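Local coordinates for protein KLLA0E08119p (Kluyveromyces lactis, PDB 3VA7) that probably catalyses biotin-dependent carboxylation of urea with ATP and bicarbonate, forming the urea carboxylase part of a longer enzyme that also hydrolyses allophanate, at residues 788-791 / 792-795; 829-832 / 833-837; 869-872 / 873-877; 905-908 / 909-913. One frame throughout, in Å; residues are numbered along the deposited sequence.

Three of the four contacts run along single helices, contact 3 past the end of its own, and one is the turn of a hairpin. Contact 1, on helix 786-802, is partly buried and stands apart, its centre about 26 Å from that of contact 4; charge dominates it, beside a bound sodium ion. Contact 2 is a surface loop joining strands 824-828 and 838-842, held mainly by backbone bonds. Contacts 3 and 4, on helices 859-875 and 901-912 of the carboxyltransferase part (subdomain C and D), are partly buried and touch, their centres about 11 Å apart: aromatic and hydroxyl groups of 873-877 and 909-913 meet there. Helix 859-875 also backs the loop of contact 2.

Contact 1: 788-791 / 792-795; sequences VARQ and LKES
R790 and E794, one turn apart on helix 786-802, form a local salt bridge along the face of the helix that lies beside a bound sodium ion; the helix follows strand 778-783. R790 NH2 reaches E794 OE1 at 3.4 Å, a long contact; with the guanidinium and carboxylate planes 75° apart, the two groups do not meet in a two-pronged, flat pairing. Bends at chi2 (-69°) and chi3 (-55°) curl the arginine chain so that its end comes back to the following turn. At the guanidinium edge, in its plane, water 1 accepts a bond from NH1 of R790 at 3.1 Å and, weakly, one from NZ of K793. That lysine lies alongside R790 and has its stronger partner in D797.

Beneath the charged ends the helix is regular: E794 N bonds to R790 O at 2.8 Å and S795 N to Q791 O at 2.9 Å. L792, buried as befits a branched apolar chain, brings CD1 within 4.5 Å of V788 CG1 and also packs on L784. S795 suits its buried place because OG donates to L792 O at 3.0 Å and also bonds to L809 N.

R790 belongs to the sodium site together with E764 and D845. With E794 and D797 close by as well, acidic groups probably offset the nearness of two basic side chains and a cation.

Contact 2: 829-832 / 833-837; sequences PKKS and DLSPK
K831 and S832 both face S835 across a classic beta bulge, in the hairpin loop that joins antiparallel strands 824-828 and 838-842. The close-fitting part is backbone. K831 N gives S835 O a nearly straight bond of 3.0 Å, while S832 N reaches the same oxygen only weakly at 3.4 Å, so one carbonyl gathers two N-H groups. Beyond the bulge the chain reverses through D833 and L834, whose backbone angles fit a type I turn, closed by a weak bond from S835 N to S832 O at 3.3 Å. Small serines suit this narrow end: S835 OG sits 3.3 Å from K831 CB, and S832 OG lies 3.6 Å from S835 CB. P836 has no N-H to offer; its ring, with L834 and S835, turns to helix 859-875, where R864 NH1 gives L834 O a weak hydrogen bond.

The solvent side is looser and carries long charged chains. K830 runs out extended, its CG anti to the backbone N (chi1 -172°), which lays CG 4.0 Å from P836 CA before the chain runs on toward D833. Next to it, K830 CB and K837 CB approach to 4.2 Å, a modest aliphatic touch between two lysines, K830 exposed, K837 partly so and beside E854. At the far tip K830 NZ stays 4.5 Å from D833 OD1, opposite charges that are near but beyond a salt bridge.

Contact 3: 869-872 / 873-877; sequences IHQV and ERHQT
The amide of Q871 comes up to the edge of the R874 guanidinium, near its plane, with the two flat groups turned 80° apart and their side chains running alongside. Which end of that amide carries the oxygen is doubtful, so the pairing cannot be assigned atom by atom. The H875 ring is stacked with Y911 and its NE2 bonds to E914. Beside the H870 ring, and square to neither face nor edge, lies the R874 chain, with CD 4.3 Å from H870 NE2.

A leucine in place of Q871 would probably take away the polar group at the guanidinium edge, leaving R874 with its long, weak ion pair to E914.

Further along, E873 lies beside I869, its OE1 3.7 Å from I869 CG2, a long acid suited to an exposed flank. Inward, V872 packs on I880 and M883. It holds CG1 anti to its N (chi1 175°), which brings that methyl 3.8 Å from T877 OG1, an oxygen hydrogen-bonded to the hydroxyl of Y911.

The helix ends where Q876 takes positive phi: T877 N bonds weakly to V872 O at 3.5 Å. This pattern, with V872 and T877 touching across it, fits a Schellman motif closing helix 859-875.

Contact 4: 905-908 / 909-913; sequences LKCL and IAYES
I909 opens the second half of this stretch of helix 901-912 by resting CD1 on L905 CD1 at 3.8 Å; both apolar chains also pack on Y840, joining the helix to strand 838-842. A910 follows, its small methyl suiting an exposed turn, and its N bonds to K906 O at 3.1 Å.

Y911 then lies alongside the preceding turn. Its CG is anti to the carbonyl carbon (chi1 -55°), which carries the ring back so that C907 CB stands over one face, 4.0 Å from the ring centroid in a CH-pi contact; C907 O also lies over a face, offset toward the rim, and C907 SG lies obliquely off the ring. The hydroxyl of Y911 hydrogen-bonds with T877 OG1. An alanine here, lacking ring and hydroxyl, is likely to open a gap beside C907 CB and leave T877 OG1 without its mate.

E912 is buried and bends at chi2 (72°); water 2 donates to its OE1 at 2.7 Å and to L908 O at 3.2 Å. Y852 bonds to the same OE1, and R864 forms a salt bridge with OE2. Last comes S913, whose OG donates to A910 O at 2.9 Å, in the carbonyl plane, and whose N bonds to the same oxygen.

Shared among water, tyrosine and arginine, the buried carboxylate probably stays ionised, whereas Y911 offers its ring to C907 and H875.

Contact 1: 788-791 / 792-795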
loop_
_atom_site.group_PDB
_atom_site.type_symbol
_atom_site.label_atom_id
_atom_site.label_comp_id
_atom_site.label_asym_id
_atom_site.label_seq_id
_atom_site.Cartn_x
_atom_site.Cartn_y
_atom_site.Cartn_z
ATOM N N VAL A 788 33.122 10.168 -17.631
ATOM C CA VAL A 788 33.336 8.737 -17.417
ATOM C C VAL A 788 32.040 8.087 -16.903
ATOM O O VAL A 788 31.669 7.014 -17.333
ATOM C CB VAL A 788 34.540 8.483 -16.485
ATOM C CG1 VAL A 788 34.579 7.050 -16.036
ATOM C CG2 VAL A 788 35.794 8.833 -17.229
ATOM N N ALA A 789 31.353 8.786 -16.024
ATOM C CA ALA A 789 30.142 8.307 -15.437
ATOM C C ALA A 789 29.058 8.084 -16.500
ATOM O O ALA A 789 28.320 7.109 -16.438
ATOM C CB ALA A 789 29.702 9.294 -14.392
ATOM N N ARG A 790 29.009 8.944 -17.515
ATOM C CA ARG A 790 28.041 8.792 -18.645
ATOM C C ARG A 790 28.392 7.623 -19.525
ATOM O O ARG A 790 27.505 6.916 -20.030
ATOM C CB ARG A 790 27.945 10.077 -19.466
ATOM C CG ARG A 790 27.533 11.284 -18.592
ATOM C CD ARG A 790 26.103 11.078 -18.173
ATOM N NE ARG A 790 25.378 10.881 -19.424
ATOM C CZ ARG A 790 24.187 10.322 -19.555
ATOM N NH1 ARG A 790 23.529 9.866 -18.475
ATOM N NH2 ARG A 790 23.678 10.212 -20.789
ATOM N N GLN A 791 29.700 7.402 -19.676
ATOM C CA GLN A 791 30.229 6.333 -20.549
ATOM C C GLN A 791 29.760 4.984 -20.035
ATOM O O GLN A 791 29.212 4.183 -20.818
ATOM C CB GLN A 791 31.776 6.369 -20.626
ATOM C CG GLN A 791 32.370 7.270 -21.713
ATOM C CD GLN A 791 33.865 7.570 -21.494
ATOM O OE1 GLN A 791 34.256 8.732 -21.402
ATOM N NE2 GLN A 791 34.691 6.523 -21.379
ATOM N N LEU A 792 29.971 4.743 -18.732
ATOM C CA LEU A 792 29.551 3.494 -18.121
ATOM C C LEU A 792 28.048 3.315 -18.367
ATOM O O LEU A 792 27.582 2.278 -18.844
ATOM C CB LEU A 792 29.868 3.521 -16.636
ATOM C CG LEU A 792 31.339 3.524 -16.218
ATOM C CD1 LEU A 792 31.572 4.012 -14.787
ATOM C CD2 LEU A 792 31.921 2.138 -16.369
ATOM N N LYS A 793 27.297 4.366 -18.084
ATOM C CA LYS A 793 25.861 4.283 -18.172
ATOM C C LYS A 793 25.435 3.907 -19.562
ATOM O O LYS A 793 24.672 2.960 -19.732
ATOM C CB LYS A 793 25.236 5.630 -17.802
ATOM C CG LYS A 793 23.810 5.540 -17.406
ATOM C CD LYS A 793 22.912 5.872 -18.564
ATOM C CE LYS A 793 21.492 5.471 -18.197
ATOM N NZ LYS A 793 20.540 6.096 -19.112
ATOM N N GLU A 794 25.916 4.664 -20.553
ATOM C CA GLU A 794 25.567 4.437 -21.953
ATOM C C GLU A 794 25.943 3.038 -22.420
ATOM O O GLU A 794 25.214 2.430 -23.214
ATOM C CB GLU A 794 26.175 5.505 -22.856
ATOM C CG GLU A 794 25.204 6.646 -23.178
ATOM C CD GLU A 794 25.907 7.990 -23.474
ATOM O OE1 GLU A 794 25.161 9.006 -23.642
ATOM O OE2 GLU A 794 27.175 8.058 -23.538
ATOM N N SER A 795 27.057 2.519 -21.900
ATOM C CA SER A 795 27.453 1.177 -22.218
ATOM C C SER A 795 26.440 0.167 -21.681
ATOM O O SER A 795 26.280 -0.890 -22.285
ATOM C CB SER A 795 28.832 0.871 -21.665
ATOM O OG SER A 795 28.714 0.073 -20.502
HETATM O O HOH W 1 20.850 8.778 -17.320
#

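Contact 2: 829-832 / 833-837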
loop_
_atom_site.group_PDB
_atom_site.type_symbol
_atom_site.label_atom_id
_atom_site.label_comp_id
_atom_site.label_asym_id
_atom_site.label_seq_id
_atom_site.Cartn_x
_atom_site.Cartn_y
_atom_site.Cartn_z
ATOM N N PRO A 829 28.067 35.774 -7.044
ATOM C CA PRO A 829 28.149 36.601 -5.810
ATOM C C PRO A 829 26.819 37.192 -5.484
ATOM O O PRO A 829 25.968 37.283 -6.355
ATOM C CB PRO A 829 29.082 37.726 -6.217
ATOM C CG PRO A 829 28.806 37.898 -7.700
ATOM C CD PRO A 829 28.685 36.466 -8.197
ATOM N N LYS A 830 26.644 37.582 -4.230
ATOM C CA LYS A 830 25.421 38.240 -3.753
ATOM C C LYS A 830 25.301 39.580 -4.408
ATOM O O LYS A 830 26.273 40.280 -4.530
ATOM C CB LYS A 830 25.473 38.433 -2.232
ATOM C CG LYS A 830 24.137 38.954 -1.609
ATOM C CD LYS A 830 24.287 39.361 -0.152
ATOM C CE LYS A 830 23.163 40.283 0.245
ATOM N NZ LYS A 830 23.319 40.751 1.676
ATOM N N LYS A 831 24.120 39.948 -4.850
ATOM C CA LYS A 831 23.997 41.195 -5.563
ATOM C C LYS A 831 23.147 42.157 -4.760
ATOM O O LYS A 831 23.462 43.327 -4.638
ATOM C CB LYS A 831 23.344 40.960 -6.922
ATOM C CG LYS A 831 24.289 40.850 -8.137
ATOM C CD LYS A 831 23.399 40.870 -9.441
ATOM C CE LYS A 831 24.092 40.290 -10.710
ATOM N NZ LYS A 831 24.881 41.299 -11.535
ATOM N N SER A 832 22.044 41.649 -4.228
ATOM C CA SER A 832 21.122 42.452 -3.471
ATOM C C SER A 832 20.394 41.579 -2.453
ATOM O O SER A 832 20.667 40.372 -2.289
ATOM C CB SER A 832 20.112 43.100 -4.415
ATOM O OG SER A 832 19.193 42.128 -4.876
ATOM N N ASP A 833 19.448 42.214 -1.775
ATOM C CA ASP A 833 18.721 41.579 -0.702
ATOM C C ASP A 833 17.853 40.402 -1.158
ATOM O O ASP A 833 17.789 39.368 -0.462
ATOM C CB ASP A 833 17.877 42.601 0.039
ATOM C CG ASP A 833 17.990 42.431 1.541
ATOM O OD1 ASP A 833 19.168 42.492 2.025
ATOM O OD2 ASP A 833 16.928 42.227 2.224
ATOM N N LEU A 834 17.185 40.555 -2.306
ATOM C CA LEU A 834 16.355 39.493 -2.831
ATOM C C LEU A 834 17.093 38.643 -3.853
ATOM O O LEU A 834 16.488 37.697 -4.406
ATOM C CB LEU A 834 15.072 40.023 -3.463
ATOM C CG LEU A 834 14.158 40.913 -2.651
ATOM C CD1 LEU A 834 13.272 41.655 -3.595
ATOM C CD2 LEU A 834 13.333 40.128 -1.653
ATOM N N SER A 835 18.371 38.955 -4.107
ATOM C CA SER A 835 19.139 38.190 -5.096
ATOM C C SER A 835 20.501 37.769 -4.533
ATOM O O SER A 835 21.544 38.361 -4.754
ATOM C CB SER A 835 19.161 38.868 -6.478
ATOM O OG SER A 835 20.443 39.326 -6.827
ATOM N N PRO A 836 20.444 36.704 -3.736
ATOM C CA PRO A 836 21.553 36.221 -2.925
ATOM C C PRO A 836 22.566 35.499 -3.789
ATOM O O PRO A 836 22.382 35.311 -4.975
ATOM C CB PRO A 836 20.881 35.221 -2.020
ATOM C CG PRO A 836 19.789 34.651 -2.950
ATOM C CD PRO A 836 19.255 35.821 -3.658
ATOM N N LYS A 837 23.652 35.115 -3.162
ATOM C CA LYS A 837 24.645 34.326 -3.788
ATOM C C LYS A 837 24.059 32.950 -4.142
ATOM O O LYS A 837 23.098 32.471 -3.527
ATOM C CB LYS A 837 25.887 34.307 -2.884
ATOM C CG LYS A 837 26.438 32.990 -2.457
ATOM C CD LYS A 837 27.157 33.189 -1.144
ATOM C CE LYS A 837 27.859 31.953 -0.705
ATOM N NZ LYS A 837 29.191 32.063 -1.302
#

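Contact 3: 869-872 / 873-877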
loop_
_atom_site.group_PDB
_atom_site.type_symbol
_atom_site.label_atom_id
_atom_site.label_comp_id
_atom_site.label_asym_id
_atom_site.label_seq_id
_atom_site.Cartn_x
_atom_site.Cartn_y
_atom_site.Cartn_z
ATOM N N ILE A 869 12.166 27.790 -10.849
ATOM C CA ILE A 869 11.451 26.685 -11.427
ATOM C C ILE A 869 10.601 27.248 -12.522
ATOM O O ILE A 869 10.473 26.641 -13.586
ATOM C CB ILE A 869 10.562 25.932 -10.364
ATOM C CG1 ILE A 869 11.439 25.102 -9.384
ATOM C CG2 ILE A 869 9.497 25.078 -11.037
ATOM C CD1 ILE A 869 10.732 24.639 -8.151
ATOM N N HIS A 870 10.018 28.411 -12.264
ATOM C CA HIS A 870 9.131 29.037 -13.221
ATOM C C HIS A 870 9.906 29.460 -14.486
ATOM O O HIS A 870 9.402 29.329 -15.586
ATOM C CB HIS A 870 8.395 30.198 -12.567
ATOM C CG HIS A 870 7.692 31.092 -13.531
ATOM N ND1 HIS A 870 6.447 30.794 -14.055
ATOM C CD2 HIS A 870 8.048 32.293 -14.062
ATOM C CE1 HIS A 870 6.068 31.770 -14.867
ATOM N NE2 HIS A 870 7.020 32.695 -14.883
ATOM N N GLN A 871 11.141 29.911 -14.337
ATOM C CA GLN A 871 11.949 30.286 -15.445
ATOM C C GLN A 871 12.339 29.126 -16.329
ATOM O O GLN A 871 12.526 29.308 -17.551
ATOM C CB GLN A 871 13.229 30.945 -14.952
ATOM C CG GLN A 871 13.095 32.403 -14.613
ATOM C CD GLN A 871 12.371 33.191 -15.699
ATOM O OE1 GLN A 871 11.722 34.180 -15.387
ATOM N NE2 GLN A 871 12.443 32.735 -16.974
ATOM N N VAL A 872 12.515 27.950 -15.743
ATOM C CA VAL A 872 12.773 26.770 -16.534
ATOM C C VAL A 872 11.494 26.374 -17.285
ATOM O O VAL A 872 11.562 25.905 -18.418
ATOM C CB VAL A 872 13.344 25.635 -15.663
ATOM C CG1 VAL A 872 13.508 24.336 -16.426
ATOM C CG2 VAL A 872 14.679 26.053 -15.057
ATOM N N GLU A 873 10.317 26.575 -16.711
ATOM C CA GLU A 873 9.112 26.162 -17.430
ATOM C C GLU A 873 8.860 27.056 -18.628
ATOM O O GLU A 873 8.388 26.616 -19.675
ATOM C CB GLU A 873 7.871 26.114 -16.529
ATOM C CG GLU A 873 7.832 24.923 -15.524
ATOM C CD GLU A 873 6.700 25.100 -14.490
ATOM O OE1 GLU A 873 6.875 25.884 -13.496
ATOM O OE2 GLU A 873 5.624 24.464 -14.662
ATOM N N ARG A 874 9.169 28.326 -18.444
ATOM C CA ARG A 874 9.000 29.360 -19.412
ATOM C C ARG A 874 9.930 29.134 -20.616
ATOM O O ARG A 874 9.517 29.307 -21.748
ATOM C CB ARG A 874 9.397 30.629 -18.727
ATOM C CG ARG A 874 8.697 31.899 -19.189
ATOM C CD ARG A 874 9.382 33.081 -18.507
ATOM N NE ARG A 874 9.392 34.198 -19.412
ATOM C CZ ARG A 874 10.481 34.841 -19.837
ATOM N NH1 ARG A 874 11.739 34.543 -19.421
ATOM N NH2 ARG A 874 10.280 35.840 -20.675
ATOM N N HIS A 875 11.183 28.763 -20.380
ATOM C CA HIS A 875 12.063 28.453 -21.487
ATOM C C HIS A 875 11.807 27.068 -22.007
ATOM O O HIS A 875 12.374 26.686 -23.009
ATOM C CB HIS A 875 13.511 28.530 -21.062
ATOM C CG HIS A 875 13.943 29.920 -20.789
ATOM N ND1 HIS A 875 14.616 30.685 -21.721
ATOM C CD2 HIS A 875 13.753 30.707 -19.711
ATOM C CE1 HIS A 875 14.837 31.879 -21.207
ATOM N NE2 HIS A 875 14.349 31.911 -19.982
ATOM N N GLN A 876 10.995 26.287 -21.303
ATOM C CA GLN A 876 10.678 24.941 -21.752
ATOM C C GLN A 876 11.989 24.171 -22.010
ATOM O O GLN A 876 12.060 23.357 -22.897
ATOM C CB GLN A 876 9.807 24.974 -23.030
ATOM C CG GLN A 876 8.508 25.781 -22.962
ATOM C CD GLN A 876 7.820 25.960 -24.370
ATOM O OE1 GLN A 876 8.423 26.478 -25.371
ATOM N NE2 GLN A 876 6.557 25.529 -24.442
ATOM N N THR A 877 13.008 24.402 -21.197
ATOM C CA THR A 877 14.281 23.825 -21.461
ATOM C C THR A 877 14.225 22.363 -21.773
ATOM O O THR A 877 13.689 21.630 -20.993
ATOM C CB THR A 877 15.225 23.944 -20.240
ATOM O OG1 THR A 877 15.200 25.273 -19.711
ATOM C CG2 THR A 877 16.685 23.517 -20.647
#

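Contact 4: 905-908 / 909-913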
loop_
_atom_site.group_PDB
_atom_site.type_symbol
_atom_site.label_atom_id
_atom_site.label_comp_id
_atom_site.label_asym_id
_atom_site.label_seq_id
_atom_site.Cartn_x
_atom_site.Cartn_y
_atom_site.Cartn_z
ATOM N N LEU A 905 24.428 23.975 -16.417
ATOM C CA LEU A 905 25.038 25.027 -15.609
ATOM C C LEU A 905 24.853 26.432 -16.231
ATOM O O LEU A 905 24.295 27.352 -15.593
ATOM C CB LEU A 905 26.496 24.709 -15.374
ATOM C CG LEU A 905 27.230 25.717 -14.526
ATOM C CD1 LEU A 905 26.498 25.910 -13.201
ATOM C CD2 LEU A 905 28.731 25.284 -14.303
ATOM N N LYS A 906 25.267 26.591 -17.487
ATOM C CA LYS A 906 25.094 27.874 -18.144
ATOM C C LYS A 906 23.598 28.278 -18.328
ATOM O O LYS A 906 23.265 29.419 -18.087
ATOM C CB LYS A 906 25.860 27.913 -19.469
ATOM C CG LYS A 906 27.361 27.634 -19.376
ATOM C CD LYS A 906 27.985 27.608 -20.764
ATOM C CE LYS A 906 29.421 27.114 -20.813
ATOM N NZ LYS A 906 29.691 26.526 -22.195
ATOM N N CYS A 907 22.683 27.403 -18.725
ATOM C CA CYS A 907 21.337 27.939 -18.820
ATOM C C CYS A 907 20.885 28.460 -17.444
ATOM O O CYS A 907 20.211 29.541 -17.354
ATOM C CB CYS A 907 20.325 26.940 -19.358
ATOM S SG CYS A 907 20.701 26.303 -20.986
ATOM N N LEU A 908 21.264 27.710 -16.397
ATOM C CA LEU A 908 20.820 28.014 -15.068
ATOM C C LEU A 908 21.397 29.342 -14.598
ATOM O O LEU A 908 20.634 30.185 -14.081
ATOM C CB LEU A 908 21.109 26.875 -14.072
ATOM C CG LEU A 908 20.377 25.553 -14.292
ATOM C CD1 LEU A 908 20.829 24.499 -13.339
ATOM C CD2 LEU A 908 18.870 25.736 -14.229
ATOM N N ILE A 909 22.714 29.534 -14.763
ATOM C CA ILE A 909 23.341 30.797 -14.396
ATOM C C ILE A 909 22.581 31.907 -15.110
ATOM O O ILE A 909 22.413 32.998 -14.577
ATOM C CB ILE A 909 24.749 30.944 -14.967
ATOM C CG1 ILE A 909 25.710 29.811 -14.541
ATOM C CG2 ILE A 909 25.277 32.395 -14.767
ATOM C CD1 ILE A 909 25.881 29.670 -13.173
ATOM N N ALA A 910 22.111 31.622 -16.321
ATOM C CA ALA A 910 21.545 32.654 -17.142
ATOM C C ALA A 910 20.099 32.908 -16.816
ATOM O O ALA A 910 19.705 34.083 -16.660
ATOM C CB ALA A 910 21.739 32.352 -18.619
ATOM N N TYR A 911 19.296 31.842 -16.699
ATOM C CA TYR A 911 17.905 32.053 -16.271
ATOM C C TYR A 911 17.912 32.730 -14.884
ATOM O O TYR A 911 16.935 33.407 -14.507
ATOM C CB TYR A 911 17.120 30.752 -16.125
ATOM C CG TYR A 911 17.058 29.819 -17.314
ATOM C CD1 TYR A 911 16.906 28.446 -17.103
ATOM C CD2 TYR A 911 17.119 30.298 -18.641
ATOM C CE1 TYR A 911 16.834 27.600 -18.118
ATOM C CE2 TYR A 911 17.057 29.438 -19.683
ATOM C CZ TYR A 911 16.918 28.071 -19.421
ATOM O OH TYR A 911 16.885 27.155 -20.443
ATOM N N GLU A 912 18.997 32.535 -14.118
ATOM C CA GLU A 912 19.033 33.096 -12.775
ATOM C C GLU A 912 18.896 34.598 -12.791
ATOM O O GLU A 912 18.292 35.149 -11.872
ATOM C CB GLU A 912 20.304 32.716 -12.026
ATOM C CG GLU A 912 20.430 33.354 -10.633
ATOM C CD GLU A 912 19.485 32.779 -9.578
ATOM O OE1 GLU A 912 19.036 31.647 -9.707
ATOM O OE2 GLU A 912 19.207 33.462 -8.585
ATOM N N SER A 913 19.437 35.264 -13.824
ATOM C CA SER A 913 19.357 36.740 -13.920
ATOM C C SER A 913 18.001 37.204 -14.435
ATOM O O SER A 913 17.730 38.404 -14.459
ATOM C CB SER A 913 20.470 37.292 -14.786
ATOM O OG SER A 913 20.287 36.922 -16.163
HETATM O O HOH W 2 20.008 29.477 -11.052
#